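Long-range contacts in filamentous hemagglutinin (Bordetella pertussis, PDB 1RWR), which is an adhesin of the two-partner secretion pathway, whose N-terminal TPS domain, a beta-helix, probably directs its export across the outer membrane: residues Phe36-Val41 with Asp82-Arg87; Ser86-Thr91 with Asn107-Asn112; Asp100-Asn105 with Thr123-Arg128; Gly143-Glu148 with Phe160-Arg165. All coordinates share one frame; numbering follows the deposited sequence.

Contact 1. Residues Phe36-Val41 with Asp82-Arg87; sequences FQQFNV and DTSPSR
Early in the beta-helix, the corner at Q37, after strand 31-36, packs on the loop that leads into strand 86-89 of the next coil. Q37 and Q38 form a classic beta bulge facing V4. Q37 CG lies anti to the backbone N (chi1 -164°) and its bent chain runs alongside D82, amide and carboxylate planes steeply inclined; Q37 NE2 donates to D82 OD2 at 3.1 Å, meeting it from above the carboxylate plane. Beside the corner, S84 OG gathers three waters: one on Q37 O, one on Q38 OE1 and N40 ND2, one joining F39 N to P85 O. S86 OG donates to F39 O at 2.7 Å, in the carbonyl plane and at the edge of the F39 ring, which points its CD1 at the face of F36. N40 OD1 imitates a strand carbonyl, taking R87 N on a lone pair at 2.9 Å, while V41 N returns a bond to R87 O, also 2.9 Å. A water joins V41 O to R87 NH1. N40 ND2 and Q38 OE1 also bind the N-terminal G2 and Q1. Loops stacked in this way, side chains and water filling in for strand bonds, fit successive coils of a right-handed parallel beta-helix.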
loop_
_atom_site.group_PDB
_atom_site.type_symbol
_atom_site.label_atom_id
_atom_site.label_comp_id
_atom_site.label_asym_id
_atom_site.label_seq_id
_atom_site.Cartn_x
_atom_site.Cartn_y
_atom_site.Cartn_z
ATOM N N PHE A 36 5.630 15.921 -5.050
ATOM C CA PHE A 36 4.606 16.361 -5.976
ATOM C C PHE A 36 3.628 17.275 -5.279
ATOM O O PHE A 36 3.216 17.012 -4.146
ATOM C CB PHE A 36 3.782 15.167 -6.450
ATOM C CG PHE A 36 4.515 14.225 -7.343
ATOM C CD1 PHE A 36 4.432 14.356 -8.711
ATOM C CD2 PHE A 36 5.307 13.204 -6.807
ATOM C CE1 PHE A 36 5.113 13.478 -9.563
ATOM C CE2 PHE A 36 5.963 12.329 -7.665
ATOM C CZ PHE A 36 5.865 12.474 -9.030
ATOM N N GLN A 37 3.236 18.334 -5.973
ATOM C CA GLN A 37 2.101 19.149 -5.542
ATOM C C GLN A 37 0.790 18.351 -5.651
ATOM O O GLN A 37 -0.064 18.439 -4.747
ATOM C CB GLN A 37 2.024 20.399 -6.411
ATOM C CG GLN A 37 1.164 21.491 -5.852
ATOM C CD GLN A 37 -0.157 21.606 -6.560
ATOM O OE1 GLN A 37 -0.218 21.599 -7.804
ATOM N NE2 GLN A 37 -1.236 21.714 -5.781
ATOM N N GLN A 38 0.662 17.599 -6.751
ATOM C CA GLN A 38 -0.456 16.720 -7.047
ATOM C C GLN A 38 0.067 15.401 -7.629
ATOM O O GLN A 38 0.945 15.409 -8.515
ATOM C CB GLN A 38 -1.393 17.368 -8.082
ATOM C CG GLN A 38 -2.171 18.540 -7.522
ATOM C CD GLN A 38 -3.185 19.051 -8.481
ATOM O OE1 GLN A 38 -4.264 18.442 -8.646
ATOM N NE2 GLN A 38 -2.859 20.149 -9.151
ATOM N N PHE A 39 -0.433 14.283 -7.103
ATOM C CA PHE A 39 -0.109 12.945 -7.646
ATOM C C PHE A 39 -1.351 12.102 -7.814
ATOM O O PHE A 39 -2.046 11.779 -6.828
ATOM C CB PHE A 39 0.893 12.213 -6.755
ATOM C CG PHE A 39 1.418 10.969 -7.374
ATOM C CD1 PHE A 39 2.523 11.024 -8.206
ATOM C CD2 PHE A 39 0.787 9.739 -7.158
ATOM C CE1 PHE A 39 3.006 9.873 -8.830
ATOM C CE2 PHE A 39 1.241 8.593 -7.817
ATOM C CZ PHE A 39 2.343 8.670 -8.645
ATOM N N ASN A 40 -1.650 11.763 -9.056
ATOM C CA ASN A 40 -2.780 10.936 -9.402
ATOM C C ASN A 40 -2.388 10.080 -10.581
ATOM O O ASN A 40 -1.648 10.542 -11.470
ATOM C CB ASN A 40 -3.996 11.821 -9.787
ATOM C CG ASN A 40 -4.438 12.692 -8.666
ATOM O OD1 ASN A 40 -5.164 12.238 -7.774
ATOM N ND2 ASN A 40 -3.964 13.939 -8.645
ATOM N N VAL A 41 -2.943 8.880 -10.651
ATOM C CA VAL A 41 -2.721 7.965 -11.755
ATOM C C VAL A 41 -4.111 7.511 -12.254
ATOM O O VAL A 41 -4.981 7.128 -11.470
ATOM C CB VAL A 41 -1.863 6.752 -11.332
ATOM C CG1 VAL A 41 -1.664 5.810 -12.503
ATOM C CG2 VAL A 41 -0.509 7.226 -10.796
ATOM N N ASP A 82 1.148 19.008 -1.015
ATOM C CA ASP A 82 0.074 20.013 -0.882
ATOM C C ASP A 82 -1.150 19.409 -0.209
ATOM O O ASP A 82 -0.957 18.520 0.592
ATOM C CB ASP A 82 -0.248 20.679 -2.201
ATOM C CG ASP A 82 -0.543 22.164 -2.031
ATOM O OD1 ASP A 82 -0.809 22.593 -0.866
ATOM O OD2 ASP A 82 -0.523 22.969 -2.999
ATOM N N THR A 83 -2.385 19.861 -0.523
ATOM C CA THR A 83 -3.544 19.518 0.322
ATOM C C THR A 83 -4.521 18.519 -0.273
ATOM O O THR A 83 -5.463 18.124 0.425
ATOM C CB THR A 83 -4.358 20.803 0.727
ATOM O OG1 THR A 83 -4.934 21.399 -0.444
ATOM C CG2 THR A 83 -3.462 21.848 1.364
ATOM N N SER A 84 -4.291 18.099 -1.521
ATOM C CA SER A 84 -5.243 17.280 -2.267
ATOM C C SER A 84 -4.903 15.805 -2.062
ATOM O O SER A 84 -3.731 15.481 -1.979
ATOM C CB SER A 84 -5.223 17.611 -3.770
ATOM O OG SER A 84 -4.069 17.100 -4.496
ATOM N N PRO A 85 -5.919 14.941 -1.968
ATOM C CA PRO A 85 -5.691 13.487 -1.961
ATOM C C PRO A 85 -5.257 12.967 -3.336
ATOM O O PRO A 85 -5.269 13.748 -4.330
ATOM C CB PRO A 85 -7.075 12.922 -1.591
ATOM C CG PRO A 85 -8.049 13.922 -2.198
ATOM C CD PRO A 85 -7.353 15.256 -1.921
ATOM N N SER A 86 -4.914 11.675 -3.402
ATOM C CA SER A 86 -4.497 11.016 -4.639
ATOM C C SER A 86 -5.500 9.949 -5.031
ATOM O O SER A 86 -5.989 9.210 -4.173
ATOM C CB SER A 86 -3.151 10.317 -4.453
ATOM O OG SER A 86 -2.118 11.230 -4.224
ATOM N N ARG A 87 -5.772 9.838 -6.314
ATOM C CA ARG A 87 -6.502 8.723 -6.858
ATOM C C ARG A 87 -5.510 7.899 -7.683
ATOM O O ARG A 87 -4.714 8.463 -8.441
ATOM C CB ARG A 87 -7.645 9.230 -7.749
ATOM C CG ARG A 87 -8.491 8.162 -8.279
ATOM C CD ARG A 87 -9.821 8.616 -8.946
ATOM N NE ARG A 87 -10.471 7.394 -9.424
ATOM C CZ ARG A 87 -10.195 6.764 -10.572
ATOM N NH1 ARG A 87 -9.356 7.275 -11.483
ATOM N NH2 ARG A 87 -10.809 5.623 -10.826
HETATM O O HOH W 1 -2.460 19.208 -4.201
HETATM O O HOH W 2 -5.156 16.260 -6.980
HETATM O O HOH W 3 -2.683 14.709 -5.279
HETATM O O HOH W 4 -6.889 9.066 -11.277
#

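Contact 2. Residues Ser86-Thr91 with Asn107-Asn112; sequences SRLAGT and NGISVN
Four backbone hydrogen bonds zip strand 86-89 to strand 109-111 in parallel register, S86 beside I109, R87 beside S110 and L88 beside V111. S86 N donates to G108 O at 3.0 Å, from above the carbonyl plane. Its carbonyl then takes S110 N at 2.8 Å, nearly along the C=O axis, and a weak bond from a water. L88 repeats the pattern: its N reaches S110 O (2.9 Å), and its O receives N112 N (2.9 Å). Both polar backbone atoms of S86, S110 and L88 are thus satisfied within the pair, and CA-H groups of I109, R87 and V111 add weaker contacts to the same oxygens.

On the face of R87 and S110, S110 OG sits between its own backbone N and carbonyl carbon (chi1 60°), where it binds two waters; one of them is held, weakly, by R87 NE at the guanidinium edge. The extended R87 chain passes CG 3.8 Å from S110 OG and runs alongside N112, its NH2 3.8 Å from N112 ND2, a packing contact between two donors. N112 OD1 is taken by G150 N instead. S86 OG, on the other face, is shared by F39 O and N105 ND2. There L88 CD1 crosses I109 CG2 obliquely at 3.7 Å.

Beyond this face, L88 and V111 pack on L124 of strand 119-125, and L88 also touches F39, V41 and L114; on the far side of strand 109-111, strand 144-147 continues the sheet.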
loop_
_atom_site.group_PDB
_atom_site.type_symbol
_atom_site.label_atom_id
_atom_site.label_comp_id
_atom_site.label_asym_id
_atom_site.label_seq_id
_atom_site.Cartn_x
_atom_site.Cartn_y
_atom_site.Cartn_z
ATOM N N SER A 86 -4.914 11.675 -3.402
ATOM C CA SER A 86 -4.497 11.016 -4.639
ATOM C C SER A 86 -5.500 9.949 -5.031
ATOM O O SER A 86 -5.989 9.210 -4.173
ATOM C CB SER A 86 -3.151 10.317 -4.453
ATOM O OG SER A 86 -2.118 11.230 -4.224
ATOM N N ARG A 87 -5.772 9.838 -6.314
ATOM C CA ARG A 87 -6.502 8.723 -6.858
ATOM C C ARG A 87 -5.510 7.899 -7.683
ATOM O O ARG A 87 -4.714 8.463 -8.441
ATOM C CB ARG A 87 -7.645 9.230 -7.749
ATOM C CG ARG A 87 -8.491 8.162 -8.279
ATOM C CD ARG A 87 -9.821 8.616 -8.946
ATOM N NE ARG A 87 -10.471 7.394 -9.424
ATOM C CZ ARG A 87 -10.195 6.764 -10.572
ATOM N NH1 ARG A 87 -9.356 7.275 -11.483
ATOM N NH2 ARG A 87 -10.809 5.623 -10.826
ATOM N N LEU A 88 -5.580 6.573 -7.546
ATOM C CA LEU A 88 -4.734 5.632 -8.284
ATOM C C LEU A 88 -5.564 4.567 -8.967
ATOM O O LEU A 88 -6.248 3.758 -8.307
ATOM C CB LEU A 88 -3.765 4.935 -7.338
ATOM C CG LEU A 88 -2.957 5.831 -6.417
ATOM C CD1 LEU A 88 -2.143 5.003 -5.433
ATOM C CD2 LEU A 88 -2.058 6.776 -7.237
ATOM N N ALA A 89 -5.450 4.530 -10.283
ATOM C CA ALA A 89 -6.112 3.551 -11.138
ATOM C C ALA A 89 -5.206 3.248 -12.299
ATOM O O ALA A 89 -4.618 4.174 -12.865
ATOM C CB ALA A 89 -7.459 4.132 -11.696
ATOM N N GLY A 90 -5.142 1.972 -12.668
ATOM C CA GLY A 90 -4.351 1.480 -13.780
ATOM C C GLY A 90 -3.089 0.811 -13.289
ATOM O O GLY A 90 -3.021 0.388 -12.136
ATOM N N THR A 91 -2.082 0.741 -14.155
ATOM C CA THR A 91 -0.849 0.012 -13.872
ATOM C C THR A 91 0.262 0.958 -13.501
ATOM O O THR A 91 0.527 1.909 -14.220
ATOM C CB THR A 91 -0.398 -0.749 -15.066
ATOM O OG1 THR A 91 -1.397 -1.701 -15.451
ATOM C CG2 THR A 91 0.873 -1.568 -14.737
ATOM N N ASN A 107 -3.186 13.412 2.876
ATOM C CA ASN A 107 -4.562 13.848 2.630
ATOM C C ASN A 107 -5.514 12.731 2.288
ATOM O O ASN A 107 -6.733 12.903 2.348
ATOM C CB ASN A 107 -4.562 14.879 1.529
ATOM C CG ASN A 107 -3.649 16.040 1.851
ATOM O OD1 ASN A 107 -3.826 16.717 2.898
ATOM N ND2 ASN A 107 -2.642 16.243 1.030
ATOM N N GLY A 108 -4.965 11.572 1.914
ATOM C CA GLY A 108 -5.768 10.431 1.545
ATOM C C GLY A 108 -5.408 9.850 0.194
ATOM O O GLY A 108 -4.845 10.528 -0.670
ATOM N N ILE A 109 -5.735 8.570 0.030
ATOM C CA ILE A 109 -5.590 7.903 -1.261
ATOM C C ILE A 109 -6.808 7.045 -1.539
ATOM O O ILE A 109 -7.245 6.287 -0.661
ATOM C CB ILE A 109 -4.331 7.010 -1.270
ATOM C CG1 ILE A 109 -3.076 7.781 -0.890
ATOM C CG2 ILE A 109 -4.208 6.318 -2.608
ATOM C CD1 ILE A 109 -1.860 6.864 -0.771
ATOM N N SER A 110 -7.348 7.156 -2.752
ATOM C CA SER A 110 -8.377 6.231 -3.193
ATOM C C SER A 110 -7.807 5.396 -4.347
ATOM O O SER A 110 -7.038 5.912 -5.182
ATOM C CB SER A 110 -9.646 6.997 -3.557
ATOM O OG SER A 110 -9.384 7.893 -4.580
ATOM N N VAL A 111 -8.166 4.112 -4.355
ATOM C CA VAL A 111 -7.593 3.141 -5.247
ATOM C C VAL A 111 -8.700 2.397 -5.984
ATOM O O VAL A 111 -9.599 1.888 -5.364
ATOM C CB VAL A 111 -6.769 2.152 -4.446
ATOM C CG1 VAL A 111 -6.079 1.172 -5.342
ATOM C CG2 VAL A 111 -5.708 2.854 -3.587
ATOM N N ASN A 112 -8.611 2.325 -7.306
ATOM C CA ASN A 112 -9.633 1.611 -8.088
ATOM C C ASN A 112 -9.042 0.884 -9.284
ATOM O O ASN A 112 -8.716 1.491 -10.289
ATOM C CB ASN A 112 -10.707 2.582 -8.564
ATOM C CG ASN A 112 -11.922 1.850 -9.113
ATOM O OD1 ASN A 112 -12.381 0.922 -8.514
ATOM N ND2 ASN A 112 -12.418 2.262 -10.275
HETATM O O HOH W 5 -9.145 10.301 -3.447
HETATM O O HOH W 6 -11.579 7.724 -6.339
#

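Contact 3. Residues Asp100-Asn105 with Thr123-Arg128; sequences DLIIAN and TLTTGR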
loop_
_atom_site.group_PDB
_atom_site.type_symbol
_atom_site.label_atom_id
_atom_site.label_comp_id
_atom_site.label_asym_id
_atom_site.label_seq_id
_atom_site.Cartn_x
_atom_site.Cartn_y
_atom_site.Cartn_z
ATOM N N ASP A 100 11.130 -0.922 -5.301
ATOM C CA ASP A 100 9.993 -0.678 -4.424
ATOM C C ASP A 100 9.299 0.633 -4.811
ATOM O O ASP A 100 9.941 1.595 -5.236
ATOM C CB ASP A 100 10.441 -0.526 -2.956
ATOM C CG ASP A 100 10.928 -1.832 -2.325
ATOM O OD1 ASP A 100 10.685 -2.941 -2.857
ATOM O OD2 ASP A 100 11.582 -1.803 -1.268
ATOM N N LEU A 101 7.978 0.633 -4.721
ATOM C CA LEU A 101 7.169 1.826 -4.916
ATOM C C LEU A 101 6.508 2.177 -3.598
ATOM O O LEU A 101 5.909 1.325 -2.946
ATOM C CB LEU A 101 6.074 1.626 -5.993
ATOM C CG LEU A 101 6.559 1.395 -7.424
ATOM C CD1 LEU A 101 5.336 1.112 -8.303
ATOM C CD2 LEU A 101 7.341 2.601 -7.950
ATOM N N ILE A 102 6.598 3.446 -3.234
ATOM C CA ILE A 102 5.915 3.997 -2.065
ATOM C C ILE A 102 5.209 5.244 -2.525
ATOM O O ILE A 102 5.856 6.171 -3.047
ATOM C CB ILE A 102 6.921 4.372 -0.932
ATOM C CG1 ILE A 102 7.832 3.211 -0.529
ATOM C CG2 ILE A 102 6.158 4.854 0.269
ATOM C CD1 ILE A 102 9.048 3.035 -1.377
ATOM N N ILE A 103 3.894 5.274 -2.327
ATOM C CA ILE A 103 3.061 6.433 -2.630
ATOM C C ILE A 103 2.514 6.966 -1.303
ATOM O O ILE A 103 1.790 6.293 -0.606
ATOM C CB ILE A 103 1.902 6.086 -3.598
ATOM C CG1 ILE A 103 2.356 5.313 -4.861
ATOM C CG2 ILE A 103 1.147 7.398 -3.990
ATOM C CD1 ILE A 103 3.313 5.986 -5.652
ATOM N N ALA A 104 2.887 8.181 -0.953
ATOM C CA ALA A 104 2.549 8.794 0.339
ATOM C C ALA A 104 1.777 10.080 0.153
ATOM O O ALA A 104 2.267 11.047 -0.453
ATOM C CB ALA A 104 3.820 9.051 1.147
ATOM N N ASN A 105 0.567 10.129 0.699
ATOM C CA ASN A 105 -0.224 11.337 0.649
ATOM C C ASN A 105 -1.065 11.429 1.955
ATOM O O ASN A 105 -2.065 10.734 2.102
ATOM C CB ASN A 105 -1.106 11.348 -0.603
ATOM C CG ASN A 105 -1.847 12.686 -0.763
ATOM O OD1 ASN A 105 -1.953 13.460 0.213
ATOM N ND2 ASN A 105 -2.369 12.947 -1.946
ATOM N N THR A 123 3.834 0.040 -1.409
ATOM C CA THR A 123 3.258 0.599 -0.191
ATOM C C THR A 123 2.439 1.842 -0.525
ATOM O O THR A 123 2.936 2.760 -1.221
ATOM C CB THR A 123 4.389 1.010 0.718
ATOM O OG1 THR A 123 5.287 -0.108 0.910
ATOM C CG2 THR A 123 3.913 1.494 2.079
ATOM N N LEU A 124 1.187 1.869 -0.049
ATOM C CA LEU A 124 0.303 3.021 -0.153
ATOM C C LEU A 124 0.107 3.547 1.241
ATOM O O LEU A 124 -0.291 2.798 2.139
ATOM C CB LEU A 124 -1.035 2.616 -0.745
ATOM C CG LEU A 124 -0.954 1.972 -2.115
ATOM C CD1 LEU A 124 -2.400 1.703 -2.618
ATOM C CD2 LEU A 124 -0.156 2.860 -3.087
ATOM N N THR A 125 0.411 4.819 1.453
ATOM C CA THR A 125 0.427 5.343 2.809
ATOM C C THR A 125 -0.106 6.769 2.889
ATOM O O THR A 125 0.041 7.561 1.959
ATOM C CB THR A 125 1.865 5.188 3.449
ATOM O OG1 THR A 125 1.803 5.537 4.831
ATOM C CG2 THR A 125 2.844 6.160 2.828
ATOM N N THR A 126 -0.742 7.095 4.010
ATOM C CA THR A 126 -0.989 8.503 4.334
ATOM C C THR A 126 0.023 9.026 5.340
ATOM O O THR A 126 -0.141 10.135 5.847
ATOM C CB THR A 126 -2.396 8.731 4.882
ATOM O OG1 THR A 126 -2.563 7.985 6.111
ATOM C CG2 THR A 126 -3.400 8.210 3.905
ATOM N N GLY A 127 1.077 8.267 5.602
ATOM C CA GLY A 127 2.183 8.762 6.423
ATOM C C GLY A 127 3.052 9.806 5.753
ATOM O O GLY A 127 3.246 9.792 4.521
ATOM N N ARG A 128 3.573 10.736 6.559
ATOM C CA ARG A 128 4.577 11.655 6.099
ATOM C C ARG A 128 5.951 10.966 6.156
ATOM O O ARG A 128 6.360 10.508 7.214
ATOM C CB ARG A 128 4.572 12.907 6.974
ATOM C CG ARG A 128 5.589 13.896 6.606
ATOM C CD ARG A 128 5.341 14.499 5.249
ATOM N NE ARG A 128 4.173 15.404 5.200
ATOM C CZ ARG A 128 3.489 15.670 4.104
ATOM N NH1 ARG A 128 3.797 15.075 2.922
ATOM N NH2 ARG A 128 2.480 16.522 4.176
#
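The tightest spot is a methyl-to-methyl meeting: A104 CB and T125 CG2 lie 3.5 Å apart, closer than carbons usually pack. T125 takes the rotamer that sets its OG1 anti to the backbone N (chi1 -172°) and pushes CG2 into the crowded position between N and carbonyl carbon, pointing it at A104. The hydroxyl is well used in return. T125 OG1 accepts G127 N at 2.9 Å, making an ST turn that steers the chain off the strand, and is also hydrogen-bonded to V163 O of the next strand. A104 CB meets G127 O as well, at 3.5 Å; that carbonyl is buried with no polar partner in the model. Alongside, the backbones pair in parallel, I102 beside T123, I103 beside L124 and A104 beside T125. T123 N, I103 N, T125 N and N105 N donate in turn to L101 O, T123 O, I103 O and T125 O, the first three nearly along the C=O axis. On the opposite face I103 and L124 run alongside each other, with L124 CD2 3.9 Å from both CB and CG1 of I103. N105, just past the strand, has its ND2 bonded to S84 O and its OD1 taking N107 N. Aliphatic residues stacked at equivalent positions of adjacent parallel strands are typical of the interior of a beta-helix.

Contact 4. Residues Gly143-Glu148 with Phe160-Arg165; sequences GTVTIE and FDVVAR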
loop_
_atom_site.group_PDB
_atom_site.type_symbol
_atom_site.label_atom_id
_atom_site.label_comp_id
_atom_site.label_asym_id
_atom_site.label_seq_id
_atom_site.Cartn_x
_atom_site.Cartn_y
_atom_site.Cartn_z
ATOM N N GLY A 143 -5.351 10.614 7.678
ATOM C CA GLY A 143 -5.613 10.176 6.314
ATOM C C GLY A 143 -6.227 8.817 6.224
ATOM O O GLY A 143 -5.918 7.927 7.010
ATOM N N THR A 144 -7.048 8.637 5.200
ATOM C CA THR A 144 -7.687 7.353 4.879
ATOM C C THR A 144 -7.195 6.820 3.529
ATOM O O THR A 144 -7.043 7.589 2.578
ATOM C CB THR A 144 -9.188 7.565 4.796
ATOM O OG1 THR A 144 -9.696 8.002 6.081
ATOM C CG2 THR A 144 -9.909 6.274 4.426
ATOM N N VAL A 145 -7.002 5.510 3.418
ATOM C CA VAL A 145 -6.860 4.850 2.120
ATOM C C VAL A 145 -8.129 4.065 1.911
ATOM O O VAL A 145 -8.537 3.303 2.779
ATOM C CB VAL A 145 -5.661 3.904 2.059
ATOM C CG1 VAL A 145 -5.671 3.009 0.772
ATOM C CG2 VAL A 145 -4.365 4.682 2.197
ATOM N N THR A 146 -8.774 4.283 0.784
ATOM C CA THR A 146 -9.956 3.538 0.388
ATOM C C THR A 146 -9.674 2.696 -0.849
ATOM O O THR A 146 -9.237 3.211 -1.878
ATOM C CB THR A 146 -11.102 4.513 0.074
ATOM O OG1 THR A 146 -11.435 5.299 1.238
ATOM C CG2 THR A 146 -12.332 3.735 -0.314
ATOM N N ILE A 147 -9.877 1.388 -0.728
ATOM C CA ILE A 147 -9.813 0.509 -1.856
ATOM C C ILE A 147 -11.255 0.395 -2.361
ATOM O O ILE A 147 -12.102 -0.134 -1.672
ATOM C CB ILE A 147 -9.237 -0.895 -1.473
ATOM C CG1 ILE A 147 -7.844 -0.795 -0.833
ATOM C CG2 ILE A 147 -9.203 -1.767 -2.705
ATOM C CD1 ILE A 147 -6.877 0.027 -1.571
ATOM N N GLU A 148 -11.499 0.955 -3.527
ATOM C CA GLU A 148 -12.804 0.925 -4.179
ATOM C C GLU A 148 -13.061 -0.399 -4.866
ATOM O O GLU A 148 -12.211 -1.285 -4.923
ATOM C CB GLU A 148 -12.939 2.102 -5.162
ATOM C CG GLU A 148 -12.735 3.451 -4.502
ATOM C CD GLU A 148 -12.835 4.627 -5.445
ATOM O OE1 GLU A 148 -12.888 4.399 -6.674
ATOM O OE2 GLU A 148 -12.869 5.797 -4.947
ATOM N N PHE A 160 2.167 -6.036 -0.622
ATOM C CA PHE A 160 1.352 -4.868 -0.836
ATOM C C PHE A 160 0.943 -4.426 0.546
ATOM O O PHE A 160 0.216 -5.157 1.249
ATOM C CB PHE A 160 0.104 -5.225 -1.650
ATOM C CG PHE A 160 -0.900 -4.104 -1.755
ATOM C CD1 PHE A 160 -0.563 -2.936 -2.411
ATOM C CD2 PHE A 160 -2.186 -4.232 -1.225
ATOM C CE1 PHE A 160 -1.493 -1.855 -2.516
ATOM C CE2 PHE A 160 -3.090 -3.166 -1.280
ATOM C CZ PHE A 160 -2.762 -1.995 -1.957
ATOM N N ASP A 161 1.381 -3.234 0.941
ATOM C CA ASP A 161 1.125 -2.682 2.272
ATOM C C ASP A 161 0.317 -1.421 2.116
ATOM O O ASP A 161 0.600 -0.565 1.228
ATOM C CB ASP A 161 2.414 -2.287 2.989
ATOM C CG ASP A 161 3.180 -3.449 3.550
ATOM O OD1 ASP A 161 2.750 -4.636 3.408
ATOM O OD2 ASP A 161 4.251 -3.239 4.211
ATOM N N VAL A 162 -0.687 -1.309 2.972
ATOM C CA VAL A 162 -1.538 -0.120 3.075
ATOM C C VAL A 162 -1.407 0.369 4.514
ATOM O O VAL A 162 -1.744 -0.360 5.457
ATOM C CB VAL A 162 -2.995 -0.427 2.802
ATOM C CG1 VAL A 162 -3.835 0.819 3.012
ATOM C CG2 VAL A 162 -3.209 -0.939 1.400
ATOM N N VAL A 163 -0.869 1.582 4.681
ATOM C CA VAL A 163 -0.485 2.105 5.996
ATOM C C VAL A 163 -1.075 3.509 6.171
ATOM O O VAL A 163 -0.660 4.452 5.513
ATOM C CB VAL A 163 1.065 2.124 6.116
ATOM C CG1 VAL A 163 1.479 2.533 7.528
ATOM C CG2 VAL A 163 1.635 0.746 5.766
ATOM N N ALA A 164 -2.102 3.643 6.991
ATOM C CA ALA A 164 -2.907 4.878 7.009
ATOM C C ALA A 164 -3.559 5.031 8.358
ATOM O O ALA A 164 -3.517 4.105 9.192
ATOM C CB ALA A 164 -3.965 4.850 5.914
ATOM N N ARG A 165 -4.172 6.190 8.611
ATOM C CA ARG A 165 -4.832 6.358 9.886
ATOM C C ARG A 165 -6.069 5.484 9.932
ATOM O O ARG A 165 -6.317 4.827 10.926
ATOM C CB ARG A 165 -5.151 7.821 10.176
ATOM C CG ARG A 165 -5.556 8.100 11.638
ATOM C CD ARG A 165 -4.351 7.956 12.602
ATOM N NE ARG A 165 -4.696 7.901 14.019
ATOM C CZ ARG A 165 -4.833 8.975 14.845
ATOM N NH1 ARG A 165 -4.802 10.215 14.400
ATOM N NH2 ARG A 165 -5.087 8.778 16.130
#
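V145 points into the inside of the corner that strand 159-164 approaches, and its CB and both methyls make the apolar part of the contact. V145 CB lies 3.7 Å from V162 CG1. From it CG1 goes anti to the backbone N (chi1 169°) and ends 3.6 Å from that same V162 methyl, the nearest apolar pair here. The other branch, CG2, is anti to the carbonyl carbon and turns to A164, meeting its CB at 3.7 Å while staying 4.0 Å from V162 CG1. One methyl of V162 is thus straddled by both branches of V145, the two valines crossing obliquely, and the small A164 fills in beside them. V162 likewise sets CG1 anti to its backbone N, which turns that methyl to V145.

Where the segments come together, G143 O accepts R165 N at 2.9 Å, a weak bond bent to 128° at the hydrogen. R165 CB also sits against G143 O, at 3.3 Å. Beyond CB the R165 chain bends and leads away, NE in a salt bridge with D236, NH1 bonded to A207 O and Q141 O.

The short segments run at 142°, in two sheets that meet at this corner and diverge from it. Strand 144-147 lies between strands 109-111 and 166-169 in one sheet, while strand 159-164 pairs with strands 119-125 and 183-188 in the other; V162 also touches V167, and F160 packs on L122 and L124.

The four contacts lie in neighbouring coils of the N-terminal half, contacts 2 and 3 on different faces and sharing the coil of strands 99-104 and 109-111. Contact 1 ends where contact 2 begins: they share S86 and R87, their centres 9 Å apart. Contact 2 continues the sheet that contact 4, about 10 Å away between centres, enters through strand 144-147. Contact 3 lies in a second parallel sheet, whose strand 119-125 pairs with strand 159-164 of contact 4, centres about 9 Å apart, so that contact 4 joins the two sheets at the inside of a corner. Along the chain contacts 2 and 3 interleave, while contact 4 opens after both have closed. The coils thus stack through shared sheets and corners into the beta-helix of the TPS domain.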